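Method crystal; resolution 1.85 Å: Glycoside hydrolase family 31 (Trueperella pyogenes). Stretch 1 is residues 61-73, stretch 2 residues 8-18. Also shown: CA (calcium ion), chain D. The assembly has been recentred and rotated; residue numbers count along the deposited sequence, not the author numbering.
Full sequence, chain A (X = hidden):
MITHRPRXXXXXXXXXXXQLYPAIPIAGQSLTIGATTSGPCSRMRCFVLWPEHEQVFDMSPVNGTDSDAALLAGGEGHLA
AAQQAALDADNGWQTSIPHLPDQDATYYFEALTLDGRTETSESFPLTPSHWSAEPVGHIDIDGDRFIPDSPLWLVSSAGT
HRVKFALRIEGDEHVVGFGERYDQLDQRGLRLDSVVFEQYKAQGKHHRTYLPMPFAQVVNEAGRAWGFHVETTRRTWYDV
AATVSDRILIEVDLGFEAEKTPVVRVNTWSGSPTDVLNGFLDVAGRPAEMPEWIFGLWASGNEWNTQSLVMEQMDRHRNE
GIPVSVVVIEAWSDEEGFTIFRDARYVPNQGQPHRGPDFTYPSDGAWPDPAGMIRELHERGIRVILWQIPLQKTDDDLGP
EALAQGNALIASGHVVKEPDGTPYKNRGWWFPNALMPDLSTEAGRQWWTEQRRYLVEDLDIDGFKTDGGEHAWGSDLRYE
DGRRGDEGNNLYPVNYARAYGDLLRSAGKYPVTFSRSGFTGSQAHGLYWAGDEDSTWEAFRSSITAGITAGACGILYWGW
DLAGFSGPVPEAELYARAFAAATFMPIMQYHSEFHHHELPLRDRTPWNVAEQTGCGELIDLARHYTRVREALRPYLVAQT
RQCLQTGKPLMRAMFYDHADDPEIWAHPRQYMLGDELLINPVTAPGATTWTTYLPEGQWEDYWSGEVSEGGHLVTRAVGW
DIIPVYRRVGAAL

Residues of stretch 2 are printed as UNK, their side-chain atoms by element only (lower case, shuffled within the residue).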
# COMPACT_ATOMS: atom_id res chain seq x y z
N PRO A 61 20.70 25.41 17.81
CA PRO A 61 20.18 24.10 18.14
C PRO A 61 18.67 24.06 17.89
O PRO A 61 17.97 25.03 18.12
CB PRO A 61 20.50 23.94 19.65
CG PRO A 61 21.23 25.17 20.06
CD PRO A 61 20.94 26.22 19.03
N VAL A 62 18.19 22.93 17.41
CA VAL A 62 16.80 22.83 16.99
C VAL A 62 16.27 21.48 17.41
O VAL A 62 17.04 20.57 17.65
CB VAL A 62 16.72 23.09 15.46
CG1 VAL A 62 17.18 21.87 14.66
CG2 VAL A 62 15.35 23.57 15.04
N ASN A 63 14.95 21.37 17.55
CA ASN A 63 14.27 20.07 17.59
C ASN A 63 13.47 19.91 16.32
O ASN A 63 13.18 20.90 15.65
CB ASN A 63 13.33 19.97 18.79
CG ASN A 63 14.06 20.12 20.10
OD1 ASN A 63 15.15 19.59 20.28
ND2 ASN A 63 13.45 20.84 21.03
N GLY A 64 13.11 18.67 15.99
CA GLY A 64 12.27 18.42 14.81
C GLY A 64 10.94 19.16 14.93
O GLY A 64 10.45 19.37 16.03
N THR A 65 10.36 19.55 13.79
CA THR A 65 9.01 20.11 13.79
C THR A 65 8.04 19.06 14.31
O THR A 65 8.32 17.86 14.24
CB THR A 65 8.51 20.55 12.39
OG1 THR A 65 8.38 19.40 11.53
CG2 THR A 65 9.45 21.59 11.75
N ASP A 66 6.92 19.53 14.86
CA ASP A 66 5.83 18.67 15.32
C ASP A 66 5.41 17.64 14.25
O ASP A 66 5.24 16.45 14.55
CB ASP A 66 4.63 19.55 15.68
CG ASP A 66 3.43 18.74 16.11
OD1 ASP A 66 3.49 18.12 17.20
OD2 ASP A 66 2.43 18.71 15.36
N SER A 67 5.25 18.10 13.02
CA SER A 67 4.92 17.22 11.88
C SER A 67 6.05 16.20 11.56
O SER A 67 5.77 14.99 11.45
CB SER A 67 4.60 18.09 10.64
OG SER A 67 4.46 17.32 9.46
N ASP A 68 7.30 16.67 11.43
CA ASP A 68 8.44 15.78 11.07
C ASP A 68 8.77 14.71 12.13
O ASP A 68 8.93 13.54 11.80
CB ASP A 68 9.73 16.57 10.79
CG ASP A 68 9.68 17.34 9.49
OD1 ASP A 68 9.20 16.80 8.46
OD2 ASP A 68 10.18 18.49 9.48
N ALA A 69 8.89 15.13 13.39
CA ALA A 69 9.07 14.21 14.54
C ALA A 69 8.01 13.11 14.55
O ALA A 69 8.34 11.93 14.74
CB ALA A 69 9.01 14.97 15.86
N ALA A 70 6.75 13.50 14.36
CA ALA A 70 5.64 12.56 14.35
C ALA A 70 5.79 11.52 13.25
O ALA A 70 5.70 10.31 13.50
CB ALA A 70 4.31 13.28 14.20
N LEU A 71 6.02 12.01 12.02
CA LEU A 71 6.12 11.13 10.86
C LEU A 71 7.28 10.13 10.97
O LEU A 71 7.10 8.97 10.62
CB LEU A 71 6.23 11.94 9.57
CG LEU A 71 4.92 12.57 9.06
CD1 LEU A 71 5.17 13.54 7.92
CD2 LEU A 71 3.92 11.51 8.60
N LEU A 72 8.43 10.56 11.46
CA LEU A 72 9.58 9.65 11.58
C LEU A 72 9.33 8.51 12.59
O LEU A 72 9.87 7.43 12.42
CB LEU A 72 10.89 10.41 11.88
CG LEU A 72 11.32 11.44 10.83
CD1 LEU A 72 12.55 12.22 11.29
CD2 LEU A 72 11.61 10.77 9.50
N ALA A 73 8.49 8.73 13.60
CA ALA A 73 8.01 7.65 14.49
C ALA A 73 6.81 6.83 13.95
O ALA A 73 6.20 6.08 14.71
CB ALA A 73 7.67 8.22 15.86
N UNK A 8 18.94 13.25 3.77
CA UNK A 8 18.41 12.82 5.05
C UNK A 8 18.05 11.35 5.10
O UNK A 8 18.65 10.52 4.41
N UNK A 9 17.06 11.04 5.93
CA UNK A 9 16.62 9.66 6.13
C UNK A 9 15.83 9.18 4.89
O UNK A 9 15.76 7.98 4.61
c UNK A 9 14.91 7.90 9.19
c UNK A 9 15.54 8.06 7.81
c UNK A 9 15.79 9.53 7.43
c UNK A 9 14.49 10.31 7.35
N UNK A 10 15.25 10.14 4.17
CA UNK A 10 14.54 9.89 2.89
C UNK A 10 13.18 9.21 3.12
O UNK A 10 12.72 8.40 2.31
o UNK A 10 17.27 9.50 -0.74
c UNK A 10 17.56 9.36 0.47
c UNK A 10 16.66 10.00 1.52
c UNK A 10 15.41 9.19 1.84
o UNK A 10 18.55 8.71 0.85
N UNK A 11 12.56 9.55 4.24
CA UNK A 11 11.11 9.33 4.44
C UNK A 11 10.45 10.21 3.35
O UNK A 11 10.80 11.36 3.21
n UNK A 11 8.29 10.12 5.60
c UNK A 11 10.76 9.77 5.88
n UNK A 11 7.42 9.10 7.28
c UNK A 11 8.79 8.96 7.37
c UNK A 11 9.33 9.55 6.28
c UNK A 11 7.14 9.80 6.19
N UNK A 12 9.49 9.67 2.56
CA UNK A 12 8.99 10.50 1.44
C UNK A 12 8.22 11.77 1.81
O UNK A 12 8.03 12.63 0.95
c UNK A 12 9.01 8.28 2.47
c UNK A 12 7.81 8.40 1.57
c UNK A 12 8.10 9.53 0.65
N UNK A 13 7.74 11.87 3.05
CA UNK A 13 6.96 13.00 3.50
C UNK A 13 7.53 13.75 4.71
O UNK A 13 6.85 14.60 5.27
c UNK A 13 4.58 10.53 2.56
c UNK A 13 4.82 11.91 2.61
c UNK A 13 3.92 9.95 1.49
c UNK A 13 3.48 10.73 0.43
c UNK A 13 4.35 12.69 1.54
o UNK A 13 2.82 10.09 -0.61
c UNK A 13 5.53 12.53 3.80
c UNK A 13 3.69 12.12 0.46
N UNK A 14 8.76 13.45 5.13
CA UNK A 14 9.31 14.06 6.33
C UNK A 14 10.79 14.31 6.12
O UNK A 14 11.46 13.62 5.33
c UNK A 14 9.10 13.18 7.54
N UNK A 15 11.28 15.33 6.82
CA UNK A 15 12.70 15.67 6.83
C UNK A 15 13.31 15.25 8.15
O UNK A 15 12.68 15.37 9.20
c UNK A 15 12.14 17.75 5.44
n UNK A 15 12.14 21.73 7.05
c UNK A 15 11.97 19.25 5.55
n UNK A 15 11.16 19.63 6.71
c UNK A 15 12.88 17.18 6.65
c UNK A 15 11.25 20.78 7.39
n UNK A 15 10.45 20.98 8.43
N UNK A 16 14.55 14.76 8.09
CA UNK A 16 15.38 14.53 9.28
C UNK A 16 16.17 15.80 9.63
O UNK A 16 16.20 16.77 8.86
c UNK A 16 16.30 13.31 9.08
o UNK A 16 16.94 13.32 7.82
N UNK A 17 16.83 15.78 10.79
CA UNK A 17 17.56 16.95 11.27
C UNK A 17 18.94 17.16 10.64
O UNK A 17 19.61 18.16 10.93
c UNK A 17 17.71 16.86 12.80
c UNK A 17 16.41 16.94 13.58
c UNK A 17 16.65 16.63 15.06
c UNK A 17 15.76 18.31 13.43
N UNK A 18 19.37 16.24 9.78
CA UNK A 18 20.74 16.20 9.26
C UNK A 18 20.83 16.46 7.74
O UNK A 18 21.80 16.05 7.10
o UNK A 18 19.52 13.88 8.38
o UNK A 18 21.12 12.53 9.04
c UNK A 18 20.61 13.66 8.96
c UNK A 18 21.36 14.83 9.60
CA CA D . 2.03 16.41 18.05
O HOH W 1 5.26 8.30 8.93
O HOH W 2 2.70 15.47 16.02
O HOH W 3 0.57 14.65 18.25

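Position 8 has no side-chain atoms, and its phi of 72° is one that favours glycine: Gly 8. Position 9 carries four carbons, forked at the first, with one arm two carbons long, which defines Ile 9; its CG2 lies 3.6 Å from Leu 72 CD2. Position 10 has three carbons, the third bearing two oxygens, and its CA-to-CB bond points away from the helix. This is Glu 10, with no contact to stretch 1.

At position 11 one carbon leads to a five-membered ring of three carbons and two nitrogens, so it is His 11. Its NE2 is 3.4 Å from Leu 71 O, and water 1 joins the two, 2.8 Å from His 11 NE2 and donating to Leu 71 O at 2.6 Å. Position 12 has three carbons closing a ring onto the backbone N: Pro 12, out of reach of the helix. Position 13 shows one carbon and a six-carbon ring bearing an oxygen, hence Tyr 13. Its N donates to His 11 ND1 (3.1 Å), a bond within the type I turn that runs from His 11 to position 14, while its backbone O lies 3.3 Å from Leu 71 CD1.

Position 14 has a single carbon, 3.7 Å from Leu 71 CB and 4.0 Å from Leu 72 CD2. It is Ala 14, whose CA-to-CB bond points toward stretch 1; its CA is 5.1 Å from Asp 68 CA. Position 15 has three carbons, a nitrogen, then a carbon carrying two more nitrogens, the guanidinium of Arg 15. NH1 forms a salt bridge with Asp 68 OD2 at 2.7 Å.

Position 16, one carbon and one oxygen, is Ser 16. Its OG accepts from Ile 9 N (3.0 Å), tying the segment's two arms together. Position 17 has four carbons, forked at the second: Leu 17, with CD2 4.0 Å from Val 62 CG1 and 3.7 Å from Gly 64 N. Position 18, two carbons with two oxygens on the second, is Asp 18; its OD1 accepts from Ser 16 OG (2.7 Å).

The contact centres on Asp 68. Its OD1 accepts from Arg 15 N at 3.0 Å and a nearly straight 172°, whereas the bonds to OD2 from Arg 15 NE and NH1 are bent (121° and 127°) and weak as hydrogen bonds, though charge reinforces them. Thr 65 OG1 caps the helix by accepting from Asp 68 N (2.9 Å). Leu 71 and Leu 72 extend the contact along the helix as apolar packing, and the two stretches together bury 555 Å².

Stretch 2, residues 8-18: GIEHPYARSLD
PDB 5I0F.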